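Local coordinates for protein phospholethanolamine N-methyltransferase 2 (Haemonchus contortus, PDB 4KRI) that probably catalyses S-adenosylmethionine-dependent N-methylation of phosphoethanolamine intermediates, such as phosphomonomethylethanolamine, on the route to phosphocholine, at residues F191-I196 and S408-K413; L227-G232 and R296-H301; Y327-G332 and E336-Y341. One frame throughout, in Å; residues are numbered along the deposited sequence.

Interaction 1. Residues F191-I196 and S408-K413; sequences FAYEWI and SGWKSK. With 1SH (2-(methylamino)ethyl dihydrogen phosphate), chain E.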
loop_
_atom_site.group_PDB
_atom_site.type_symbol
_atom_site.label_atom_id
_atom_site.label_comp_id
_atom_site.label_asym_id
_atom_site.label_seq_id
_atom_site.Cartn_x
_atom_site.Cartn_y
_atom_site.Cartn_z
ATOM N N PHE A 191 -13.596 -3.517 8.864
ATOM C CA PHE A 191 -14.680 -4.479 8.704
ATOM C C PHE A 191 -16.073 -3.852 8.836
ATOM O O PHE A 191 -17.018 -4.306 8.198
ATOM C CB PHE A 191 -14.483 -5.697 9.616
ATOM C CG PHE A 191 -13.220 -6.466 9.318
ATOM C CD1 PHE A 191 -12.978 -6.951 8.039
ATOM C CD2 PHE A 191 -12.277 -6.691 10.308
ATOM C CE1 PHE A 191 -11.811 -7.646 7.747
ATOM C CE2 PHE A 191 -11.106 -7.390 10.029
ATOM C CZ PHE A 191 -10.874 -7.864 8.745
ATOM N N ALA A 192 -16.201 -2.790 9.630
ATOM C CA ALA A 192 -17.471 -2.075 9.703
ATOM C C ALA A 192 -17.750 -1.372 8.368
ATOM O O ALA A 192 -18.874 -1.378 7.881
ATOM C CB ALA A 192 -17.463 -1.077 10.841
ATOM N N TYR A 193 -16.720 -0.775 7.776
ATOM C CA TYR A 193 -16.855 -0.168 6.451
ATOM C C TYR A 193 -17.244 -1.214 5.396
ATOM O O TYR A 193 -18.145 -0.977 4.586
ATOM C CB TYR A 193 -15.535 0.488 6.030
ATOM C CG TYR A 193 -15.335 1.916 6.491
ATOM C CD1 TYR A 193 -16.393 2.816 6.559
ATOM C CD2 TYR A 193 -14.074 2.369 6.841
ATOM C CE1 TYR A 193 -16.190 4.127 6.966
ATOM C CE2 TYR A 193 -13.860 3.669 7.234
ATOM C CZ TYR A 193 -14.919 4.545 7.300
ATOM O OH TYR A 193 -14.701 5.840 7.700
ATOM N N GLU A 194 -16.555 -2.354 5.389
ATOM C CA GLU A 194 -16.862 -3.412 4.424
ATOM C C GLU A 194 -18.326 -3.850 4.546
ATOM O O GLU A 194 -18.998 -4.145 3.548
ATOM C CB GLU A 194 -15.936 -4.620 4.613
ATOM C CG GLU A 194 -16.183 -5.704 3.593
ATOM C CD GLU A 194 -15.425 -6.989 3.876
ATOM O OE1 GLU A 194 -14.980 -7.209 5.030
ATOM O OE2 GLU A 194 -15.295 -7.792 2.933
ATOM N N TRP A 195 -18.825 -3.878 5.776
ATOM C CA TRP A 195 -20.200 -4.301 6.003
ATOM C C TRP A 195 -21.182 -3.373 5.295
ATOM O O TRP A 195 -22.124 -3.837 4.657
ATOM C CB TRP A 195 -20.515 -4.360 7.501
ATOM C CG TRP A 195 -21.793 -5.096 7.838
ATOM C CD1 TRP A 195 -21.919 -6.423 8.138
ATOM C CD2 TRP A 195 -23.113 -4.543 7.920
ATOM N NE1 TRP A 195 -23.231 -6.728 8.397
ATOM C CE2 TRP A 195 -23.986 -5.591 8.272
ATOM C CE3 TRP A 195 -23.641 -3.266 7.741
ATOM C CZ2 TRP A 195 -25.358 -5.400 8.442
ATOM C CZ3 TRP A 195 -25.003 -3.083 7.912
ATOM C CH2 TRP A 195 -25.842 -4.140 8.258
ATOM N N ILE A 196 -20.960 -2.063 5.389
ATOM C CA ILE A 196 -21.861 -1.118 4.738
ATOM C C ILE A 196 -21.624 -0.978 3.223
ATOM O O ILE A 196 -22.582 -0.870 2.449
ATOM C CB ILE A 196 -21.876 0.272 5.450
ATOM C CG1 ILE A 196 -22.867 1.217 4.775
ATOM C CG2 ILE A 196 -20.501 0.920 5.425
ATOM C CD1 ILE A 196 -24.215 0.611 4.556
ATOM N N SER A 408 -24.657 7.680 12.012
ATOM C CA SER A 408 -24.452 9.119 12.139
ATOM C C SER A 408 -23.531 9.651 11.053
ATOM O O SER A 408 -23.673 10.789 10.615
ATOM C CB SER A 408 -23.877 9.456 13.510
ATOM O OG SER A 408 -24.847 9.238 14.516
ATOM N N GLY A 409 -22.585 8.828 10.621
ATOM C CA GLY A 409 -21.682 9.248 9.569
ATOM C C GLY A 409 -22.414 9.433 8.258
ATOM O O GLY A 409 -22.179 10.396 7.521
ATOM N N TRP A 410 -23.306 8.502 7.953
ATOM C CA TRP A 410 -24.021 8.567 6.686
ATOM C C TRP A 410 -25.035 9.710 6.710
ATOM O O TRP A 410 -25.169 10.449 5.728
ATOM C CB TRP A 410 -24.638 7.203 6.347
ATOM C CG TRP A 410 -23.775 6.381 5.418
ATOM C CD1 TRP A 410 -24.101 5.975 4.157
ATOM C CD2 TRP A 410 -22.436 5.896 5.659
ATOM N NE1 TRP A 410 -23.063 5.263 3.603
ATOM C CE2 TRP A 410 -22.033 5.195 4.505
ATOM C CE3 TRP A 410 -21.555 5.971 6.745
ATOM C CZ2 TRP A 410 -20.778 4.576 4.399
ATOM C CZ3 TRP A 410 -20.301 5.349 6.635
ATOM C CH2 TRP A 410 -19.930 4.670 5.470
ATOM N N LYS A 411 -25.707 9.888 7.846
ATOM C CA LYS A 411 -26.577 11.049 8.036
ATOM C C LYS A 411 -25.804 12.349 7.787
ATOM O O LYS A 411 -26.254 13.218 7.042
ATOM C CB LYS A 411 -27.174 11.058 9.448
ATOM C CG LYS A 411 -28.157 12.205 9.676
ATOM C CD LYS A 411 -28.515 12.387 11.146
ATOM C CE LYS A 411 -29.417 13.618 11.334
ATOM N NZ LYS A 411 -29.733 13.920 12.766
ATOM N N SER A 412 -24.624 12.461 8.395
ATOM C CA SER A 412 -23.792 13.654 8.243
ATOM C C SER A 412 -23.341 13.939 6.809
ATOM O O SER A 412 -23.402 15.083 6.351
ATOM C CB SER A 412 -22.579 13.577 9.173
ATOM O OG SER A 412 -22.982 13.712 10.525
ATOM N N LYS A 413 -22.876 12.913 6.103
ATOM C CA LYS A 413 -22.458 13.092 4.715
ATOM C C LYS A 413 -23.598 13.603 3.836
ATOM O O LYS A 413 -23.387 14.441 2.961
ATOM C CB LYS A 413 -21.834 11.803 4.162
ATOM C CG LYS A 413 -20.407 11.602 4.662
ATOM C CD LYS A 413 -19.788 10.313 4.161
ATOM C CE LYS A 413 -20.311 9.122 4.934
ATOM N NZ LYS A 413 -19.510 7.922 4.571
HETATM O O4 1SH E . -16.951 8.413 4.245
HETATM P P1 1SH E . -15.773 8.230 5.199
HETATM O O1 1SH E . -15.115 9.513 5.521
HETATM O O3 1SH E . -16.282 7.540 6.521
HETATM O O2 1SH E . -14.695 7.316 4.484
HETATM C C1 1SH E . -15.082 6.147 3.978
HETATM C C2 1SH E . -14.057 5.422 3.117
HETATM N N1 1SH E . -13.690 6.041 1.873
HETATM C C3 1SH E . -12.616 5.298 1.322
#
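Tyr-193 and Ile-196, one turn apart on helix 187-197, reach Trp-410 of helix 400-418 through different first torsions. In Tyr-193, CG lies beside the backbone N and opposite the carbonyl carbon (chi1 -87°), which sends the phenol along the gap between the helices to the phosphate of the bound substrate. In Ile-196, CG1 extends opposite the backbone N (chi1 -178°), and both branches of the side chain face the indole. CG2 of Ile-196 stands 3.8 Å from CH2 of Trp-410, while CG1 of Ile-196 lies over one face of the six-membered part, offset toward the rim, with CZ2 of Trp-410 4.0 Å away. Tyr-193 meets the same ring at its edge: CE1 of Tyr-193 is 4.1 Å from CH2 of Trp-410, near the plane of both rings. The other face of the indole carries the ammonium group of Lys-413, NZ being 3.2 Å above the plane and displaced toward the rim. A bend at chi3 (-77°) turns the lysine chain, and NZ donates to O4 of the ligand at 2.6 Å. From the first helix, OH of Tyr-193 donates to phosphate oxygen O3 of the ligand, also at 2.6 Å, and its ring has ligand atom C2 over one face. The indole N-H of Trp-410 is held by Glu-383, and OH of Tyr-193 has a second partner in Gln-184. The indole of helix 400-418 thus lies between Ile-196 of the other helix on one face and Lys-413 of its own on the other. The two helices form part of the phosphobase pocket of this methyltransferase, each giving one donor to a different phosphate oxygen.

Interaction 2. Residues L227-G232 and R296-H301; sequences LDIGVG and RDCIQH. With SAH (S-adenosyl-L-homocysteine), chain D.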
loop_
_atom_site.group_PDB
_atom_site.type_symbol
_atom_site.label_atom_id
_atom_site.label_comp_id
_atom_site.label_asym_id
_atom_site.label_seq_id
_atom_site.Cartn_x
_atom_site.Cartn_y
_atom_site.Cartn_z
ATOM N N LEU A 227 -2.233 -0.479 -12.490
ATOM C CA LEU A 227 -1.785 -0.129 -11.147
ATOM C C LEU A 227 -2.975 0.407 -10.388
ATOM O O LEU A 227 -3.617 1.370 -10.838
ATOM C CB LEU A 227 -0.707 0.969 -11.211
ATOM C CG LEU A 227 -0.254 1.501 -9.843
ATOM C CD1 LEU A 227 0.500 0.409 -9.064
ATOM C CD2 LEU A 227 0.627 2.737 -10.028
ATOM N N ASP A 228 -3.278 -0.190 -9.233
ATOM C CA ASP A 228 -4.381 0.316 -8.398
ATOM C C ASP A 228 -3.782 1.004 -7.191
ATOM O O ASP A 228 -3.120 0.367 -6.383
ATOM C CB ASP A 228 -5.286 -0.852 -7.958
ATOM C CG ASP A 228 -6.531 -0.392 -7.196
ATOM O OD1 ASP A 228 -6.425 0.507 -6.323
ATOM O OD2 ASP A 228 -7.637 -0.930 -7.462
ATOM N N ILE A 229 -4.016 2.309 -7.069
ATOM C CA ILE A 229 -3.453 3.080 -5.977
ATOM C C ILE A 229 -4.487 3.187 -4.857
ATOM O O ILE A 229 -5.581 3.704 -5.064
ATOM C CB ILE A 229 -3.020 4.494 -6.464
ATOM C CG1 ILE A 229 -1.802 4.367 -7.389
ATOM C CG2 ILE A 229 -2.712 5.399 -5.273
ATOM C CD1 ILE A 229 -1.419 5.671 -8.110
ATOM N N GLY A 230 -4.125 2.710 -3.667
ATOM C CA GLY A 230 -5.037 2.715 -2.537
ATOM C C GLY A 230 -6.049 1.596 -2.643
ATOM O O GLY A 230 -7.249 1.811 -2.512
ATOM N N VAL A 231 -5.538 0.392 -2.837
ATOM C CA VAL A 231 -6.341 -0.769 -3.188
ATOM C C VAL A 231 -7.195 -1.314 -2.028
ATOM O O VAL A 231 -8.104 -2.122 -2.244
ATOM C CB VAL A 231 -5.417 -1.855 -3.794
ATOM C CG1 VAL A 231 -4.571 -2.514 -2.714
ATOM C CG2 VAL A 231 -6.222 -2.875 -4.584
ATOM N N GLY A 232 -6.926 -0.856 -0.804
ATOM C CA GLY A 232 -7.756 -1.210 0.338
ATOM C C GLY A 232 -7.712 -2.708 0.607
ATOM O O GLY A 232 -6.639 -3.305 0.602
ATOM N N ARG A 296 -9.471 4.467 -6.631
ATOM C CA ARG A 296 -10.878 4.591 -6.263
ATOM C C ARG A 296 -11.047 5.089 -4.827
ATOM O O ARG A 296 -10.833 4.332 -3.871
ATOM C CB ARG A 296 -11.528 3.221 -6.457
ATOM C CG ARG A 296 -12.994 3.183 -6.159
ATOM C CD ARG A 296 -13.841 3.793 -7.263
ATOM N NE ARG A 296 -15.053 4.266 -6.613
ATOM C CZ ARG A 296 -16.061 3.466 -6.287
ATOM N NH1 ARG A 296 -16.014 2.183 -6.629
ATOM N NH2 ARG A 296 -17.113 3.947 -5.644
ATOM N N ASP A 297 -11.377 6.374 -4.698
ATOM C CA ASP A 297 -11.710 6.998 -3.425
ATOM C C ASP A 297 -10.567 6.916 -2.417
ATOM O O ASP A 297 -10.771 6.658 -1.228
ATOM C CB ASP A 297 -13.036 6.424 -2.903
ATOM C CG ASP A 297 -14.167 6.639 -3.894
ATOM O OD1 ASP A 297 -14.168 7.696 -4.571
ATOM O OD2 ASP A 297 -15.029 5.755 -4.037
ATOM N N CYS A 298 -9.367 7.187 -2.925
ATOM C CA CYS A 298 -8.141 7.177 -2.140
ATOM C C CYS A 298 -7.533 8.571 -2.009
ATOM O O CYS A 298 -7.077 8.955 -0.929
ATOM C CB CYS A 298 -7.119 6.242 -2.809
ATOM S SG CYS A 298 -5.370 6.537 -2.390
ATOM N N ILE A 299 -7.519 9.338 -3.094
ATOM C CA ILE A 299 -6.589 10.468 -3.115
ATOM C C ILE A 299 -6.995 11.673 -2.280
ATOM O O ILE A 299 -6.200 12.585 -2.120
ATOM C CB ILE A 299 -6.123 10.885 -4.540
ATOM C CG1 ILE A 299 -7.212 11.645 -5.287
ATOM C CG2 ILE A 299 -5.643 9.662 -5.329
ATOM C CD1 ILE A 299 -6.667 12.435 -6.492
ATOM N N GLN A 300 -8.195 11.664 -1.705
ATOM C CA GLN A 300 -8.521 12.686 -0.707
ATOM C C GLN A 300 -7.609 12.569 0.524
ATOM O O GLN A 300 -7.519 13.498 1.327
ATOM C CB GLN A 300 -10.007 12.647 -0.306
ATOM C CG GLN A 300 -10.426 11.433 0.518
ATOM C CD GLN A 300 -10.711 10.219 -0.333
ATOM O OE1 GLN A 300 -11.042 10.339 -1.518
ATOM N NE2 GLN A 300 -10.585 9.041 0.260
ATOM N N HIS A 301 -6.934 11.427 0.664
ATOM C CA HIS A 301 -5.948 11.222 1.730
ATOM C C HIS A 301 -4.601 11.886 1.430
ATOM O O HIS A 301 -3.781 12.064 2.335
ATOM C CB HIS A 301 -5.689 9.716 1.950
ATOM C CG HIS A 301 -6.820 8.987 2.600
ATOM N ND1 HIS A 301 -7.189 9.204 3.912
ATOM C CD2 HIS A 301 -7.633 8.002 2.139
ATOM C CE1 HIS A 301 -8.193 8.402 4.225
ATOM N NE2 HIS A 301 -8.483 7.666 3.169
HETATM N N SAH D . -9.814 1.421 -3.569
HETATM C CA SAH D . -10.377 0.591 -2.472
HETATM C CB SAH D . -9.980 1.208 -1.074
HETATM C CG SAH D . -10.584 2.558 -0.700
HETATM S SD SAH D . -9.993 3.161 0.913
HETATM C C SAH D . -11.827 0.366 -2.651
HETATM O O SAH D . -12.395 0.770 -3.656
HETATM O OXT SAH D . -12.399 -0.417 -1.910
HETATM C "C5'" SAH D . -8.573 4.231 0.615
HETATM C "C4'" SAH D . -7.303 3.593 0.687
HETATM O "O4'" SAH D . -6.293 4.521 0.210
HETATM C "C3'" SAH D . -6.939 3.310 2.094
HETATM O "O3'" SAH D . -6.748 1.919 2.237
HETATM C "C2'" SAH D . -5.685 4.026 2.334
HETATM O "O2'" SAH D . -4.792 3.308 3.153
HETATM C "C1'" SAH D . -5.154 4.222 0.951
HETATM N N9 SAH D . -4.114 5.305 0.867
HETATM C C8 SAH D . -4.236 6.587 1.282
HETATM N N7 SAH D . -3.113 7.238 0.960
HETATM C C5 SAH D . -2.285 6.384 0.324
HETATM C C6 SAH D . -1.003 6.521 -0.224
HETATM N N6 SAH D . -0.321 7.716 -0.171
HETATM N N1 SAH D . -0.446 5.435 -0.803
HETATM C C2 SAH D . -1.089 4.264 -0.863
HETATM N N3 SAH D . -2.324 4.104 -0.354
HETATM C C4 SAH D . -2.934 5.138 0.255
HETATM O O HOH W 1 -7.885 2.400 -5.443
#
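Cys-298 faces the glycine turn that follows strand 225-229, and its sulfur packs against the backbone there. SG lies opposite the backbone N (chi1 158°) and comes to 3.8 Å from CA of Gly-230, a residue with positive phi and no side chain to stand in the way. CB of Cys-298 lies 3.7 Å from O of Ile-229, and CG2 of Ile-229 touches SG of Cys-298 at 4.1 Å, so the cysteine rests against the end of the strand as well as the turn. His-301, one turn further on, brings CB to 3.5 Å from adenine atom C8 of S-adenosylhomocysteine; its ring approaches C8 obliquely, and Tyr-185 holds its NE2.

The Arg-296 chain bends at chi2 and its NE forms a salt bridge with OD2 of Asp-297 at 3.0 Å, while its NH2 is taken by the carbonyl of Pro-204. Gln-300 folds back so that NE2 donates to O of Asp-297 at 2.8 Å, nearly straight at the hydrogen (170°) but from above the carbonyl plane.

No direct hydrogen bond joins the two segments. A water links them, accepting from N of Arg-296 and placed to donate to O of Ile-229 and OD1 of Asp-228, although it has more acceptors in reach than protons. Gly-230 and Gly-232 fit the glycine-rich turn after the first strand of a Rossmann-like methyltransferase fold. The ligand, which Asp-252 also binds, donates from its amino N to O of Gly-230 at 2.8 Å and to O of Arg-296 at 3.1 Å. Turn and strand end thus offer carbonyls to one amino group, which would probably favour its protonated form, while, of these two segments, Cys-298 and His-301 pack against the nucleoside.

Interaction 3. Residues Y327-G332 and E336-Y341; sequences YGVGHG and ESFKEY. With 1SH (2-(methylamino)ethyl dihydrogen phosphate), chain E.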
loop_
_atom_site.group_PDB
_atom_site.type_symbol
_atom_site.label_atom_id
_atom_site.label_comp_id
_atom_site.label_asym_id
_atom_site.label_seq_id
_atom_site.Cartn_x
_atom_site.Cartn_y
_atom_site.Cartn_z
ATOM N N TYR A 327 -13.271 11.792 -2.994
ATOM C CA TYR A 327 -14.036 12.827 -2.292
ATOM C C TYR A 327 -13.420 14.159 -2.695
ATOM O O TYR A 327 -12.192 14.268 -2.778
ATOM C CB TYR A 327 -13.919 12.664 -0.769
ATOM C CG TYR A 327 -14.719 11.528 -0.142
ATOM C CD1 TYR A 327 -15.533 10.702 -0.905
ATOM C CD2 TYR A 327 -14.664 11.301 1.236
ATOM C CE1 TYR A 327 -16.264 9.660 -0.310
ATOM C CE2 TYR A 327 -15.403 10.282 1.838
ATOM C CZ TYR A 327 -16.197 9.467 1.062
ATOM O OH TYR A 327 -16.919 8.455 1.668
ATOM N N GLY A 328 -14.256 15.162 -2.952
ATOM C CA GLY A 328 -13.770 16.502 -3.242
ATOM C C GLY A 328 -14.566 17.547 -2.488
ATOM O O GLY A 328 -15.499 17.219 -1.752
ATOM N N VAL A 329 -14.199 18.812 -2.662
ATOM C CA VAL A 329 -14.946 19.888 -2.016
ATOM C C VAL A 329 -15.784 20.618 -3.064
ATOM O O VAL A 329 -15.342 20.817 -4.204
ATOM C CB VAL A 329 -14.015 20.858 -1.252
ATOM C CG1 VAL A 329 -12.984 21.476 -2.180
ATOM C CG2 VAL A 329 -14.820 21.937 -0.539
ATOM N N GLY A 330 -17.006 20.978 -2.679
ATOM C CA GLY A 330 -17.934 21.651 -3.565
ATOM C C GLY A 330 -17.774 23.154 -3.493
ATOM O O GLY A 330 -16.756 23.664 -3.007
ATOM N N HIS A 331 -18.777 23.873 -3.979
ATOM C CA HIS A 331 -18.673 25.324 -4.050
ATOM C C HIS A 331 -19.603 26.043 -3.082
ATOM O O HIS A 331 -19.761 27.258 -3.159
ATOM C CB HIS A 331 -18.907 25.808 -5.481
ATOM C CG HIS A 331 -17.816 25.412 -6.425
ATOM N ND1 HIS A 331 -17.778 24.180 -7.044
ATOM C CD2 HIS A 331 -16.706 26.073 -6.832
ATOM C CE1 HIS A 331 -16.700 24.106 -7.803
ATOM N NE2 HIS A 331 -16.031 25.240 -7.693
ATOM N N GLY A 332 -20.211 25.298 -2.170
ATOM C CA GLY A 332 -21.077 25.909 -1.175
ATOM C C GLY A 332 -20.302 26.456 0.008
ATOM O O GLY A 332 -19.106 26.209 0.151
ATOM N N GLU A 336 -19.018 24.423 9.817
ATOM C CA GLU A 336 -18.025 24.081 10.832
ATOM C C GLU A 336 -17.984 22.568 11.047
ATOM O O GLU A 336 -16.931 21.991 11.317
ATOM C CB GLU A 336 -18.324 24.832 12.145
ATOM C CG GLU A 336 -17.377 24.520 13.305
ATOM C CD GLU A 336 -15.942 24.966 13.058
ATOM O OE1 GLU A 336 -15.712 25.801 12.155
ATOM O OE2 GLU A 336 -15.040 24.479 13.774
ATOM N N SER A 337 -19.142 21.930 10.911
ATOM C CA SER A 337 -19.254 20.490 11.072
ATOM C C SER A 337 -18.513 19.755 9.955
ATOM O O SER A 337 -17.851 18.766 10.208
ATOM C CB SER A 337 -20.725 20.082 11.084
ATOM O OG SER A 337 -20.853 18.677 11.045
ATOM N N PHE A 338 -18.622 20.254 8.728
ATOM C CA PHE A 338 -17.911 19.634 7.611
ATOM C C PHE A 338 -16.412 19.820 7.788
ATOM O O PHE A 338 -15.622 18.906 7.547
ATOM C CB PHE A 338 -18.376 20.243 6.286
ATOM C CG PHE A 338 -17.619 19.749 5.082
ATOM C CD1 PHE A 338 -17.802 18.454 4.604
ATOM C CD2 PHE A 338 -16.726 20.586 4.417
ATOM C CE1 PHE A 338 -17.098 17.999 3.488
ATOM C CE2 PHE A 338 -16.019 20.141 3.305
ATOM C CZ PHE A 338 -16.207 18.848 2.839
ATOM N N LYS A 339 -16.021 21.016 8.209
ATOM C CA LYS A 339 -14.611 21.332 8.414
ATOM C C LYS A 339 -13.989 20.481 9.529
ATOM O O LYS A 339 -12.840 20.045 9.417
ATOM C CB LYS A 339 -14.432 22.841 8.665
ATOM C CG LYS A 339 -14.567 23.683 7.381
ATOM C CD LYS A 339 -15.356 24.991 7.575
ATOM C CE LYS A 339 -14.530 26.107 8.183
ATOM N NZ LYS A 339 -15.381 27.310 8.490
ATOM N N GLU A 340 -14.749 20.229 10.590
ATOM C CA GLU A 340 -14.276 19.352 11.659
ATOM C C GLU A 340 -14.150 17.913 11.159
ATOM O O GLU A 340 -13.227 17.202 11.543
ATOM C CB GLU A 340 -15.197 19.411 12.885
ATOM C CG GLU A 340 -15.157 20.739 13.633
ATOM C CD GLU A 340 -16.089 20.755 14.832
ATOM O OE1 GLU A 340 -16.678 19.695 15.144
ATOM O OE2 GLU A 340 -16.234 21.829 15.457
ATOM N N TYR A 341 -15.083 17.491 10.310
ATOM C CA TYR A 341 -15.029 16.170 9.686
ATOM C C TYR A 341 -13.781 16.075 8.814
ATOM O O TYR A 341 -13.038 15.091 8.889
ATOM C CB TYR A 341 -16.313 15.922 8.873
ATOM C CG TYR A 341 -16.234 14.838 7.810
ATOM C CD1 TYR A 341 -16.237 13.493 8.155
ATOM C CD2 TYR A 341 -16.194 15.168 6.462
ATOM C CE1 TYR A 341 -16.173 12.503 7.175
ATOM C CE2 TYR A 341 -16.123 14.189 5.483
ATOM C CZ TYR A 341 -16.129 12.867 5.845
ATOM O OH TYR A 341 -16.077 11.903 4.864
HETATM O O4 1SH E . -16.951 8.413 4.245
HETATM P P1 1SH E . -15.773 8.230 5.199
HETATM O O1 1SH E . -15.115 9.513 5.521
HETATM O O3 1SH E . -16.282 7.540 6.521
HETATM O O2 1SH E . -14.695 7.316 4.484
HETATM C C1 1SH E . -15.082 6.147 3.978
HETATM C C2 1SH E . -14.057 5.422 3.117
HETATM N N1 1SH E . -13.690 6.041 1.873
HETATM C C3 1SH E . -12.616 5.298 1.322
#
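Phe-338 is the first residue of helix 336-345 to meet the strand. It faces Val-329, and its ring atom CE2 lies 4.4 Å from CG2 of Val-329. The methyl group approaches obliquely, and this loose apolar touch joins the end of strand 320-329 to the first turns of the helix. Tyr-416 meets the phenyl edge-to-face from helix 400-418. One turn on, Tyr-341 takes over. With CG opposite the backbone N (chi1 160°), its side chain leaves the helix toward the substrate, and its ring edge has O of Phe-338 in plane. The phenol crosses that of Tyr-327 at about a right angle, and OH of Tyr-341 stands 3.5 Å from CE2 of Tyr-327, an oblique approach. Each hydroxyl then donates to the phosphate of 2-(methylamino)ethyl dihydrogen phosphate. Tyr-341 OH reaches O1 of the ligand at 2.7 Å, and Tyr-327 OH reaches O4 of the ligand at 2.6 Å. For Tyr-327 the accepting oxygen sits in the plane of the ring, at its edge, and CE2 of Tyr-327 is 3.4 Å from that same O4. Tyr-327 has the ring of His-422 packed edge-to-face against it. Arg-345 and Tyr-347, just beyond the segment, complete further bonds to the ligand. In this way a strand and the helix that follows it after a short loop present two crossed phenols to separate oxygens of one phosphate, forming a wall of the phosphobase-binding site near the C-terminal end of strand 320-329 in the Rossmann-like methyltransferase sheet.

Overall arrangement
Interaction 2 is the most central, its centre about 9 Å from the chain centre, and is entirely buried where the ends of strands and the turns after them bind the cofactor product; the centres of interactions 1 and 3 lie about 23 and 26 Å from the chain centre, the former buried, the latter only partly. Water and backbone oxygens dominate interaction 2, whereas interactions 1 and 3 pair apolar or aromatic packing with phenols and, in interaction 1, an ammonium group on one phosphate. Those two touch, Lys-413 lying against Tyr-327 and Tyr-341. Interactions 2 and 3 sit on neighbouring parallel strands, 290-296 and 320-329, linked by a probable hydrogen bond between Gln-300 OE1 and Tyr-327 N, 3.0 Å apart.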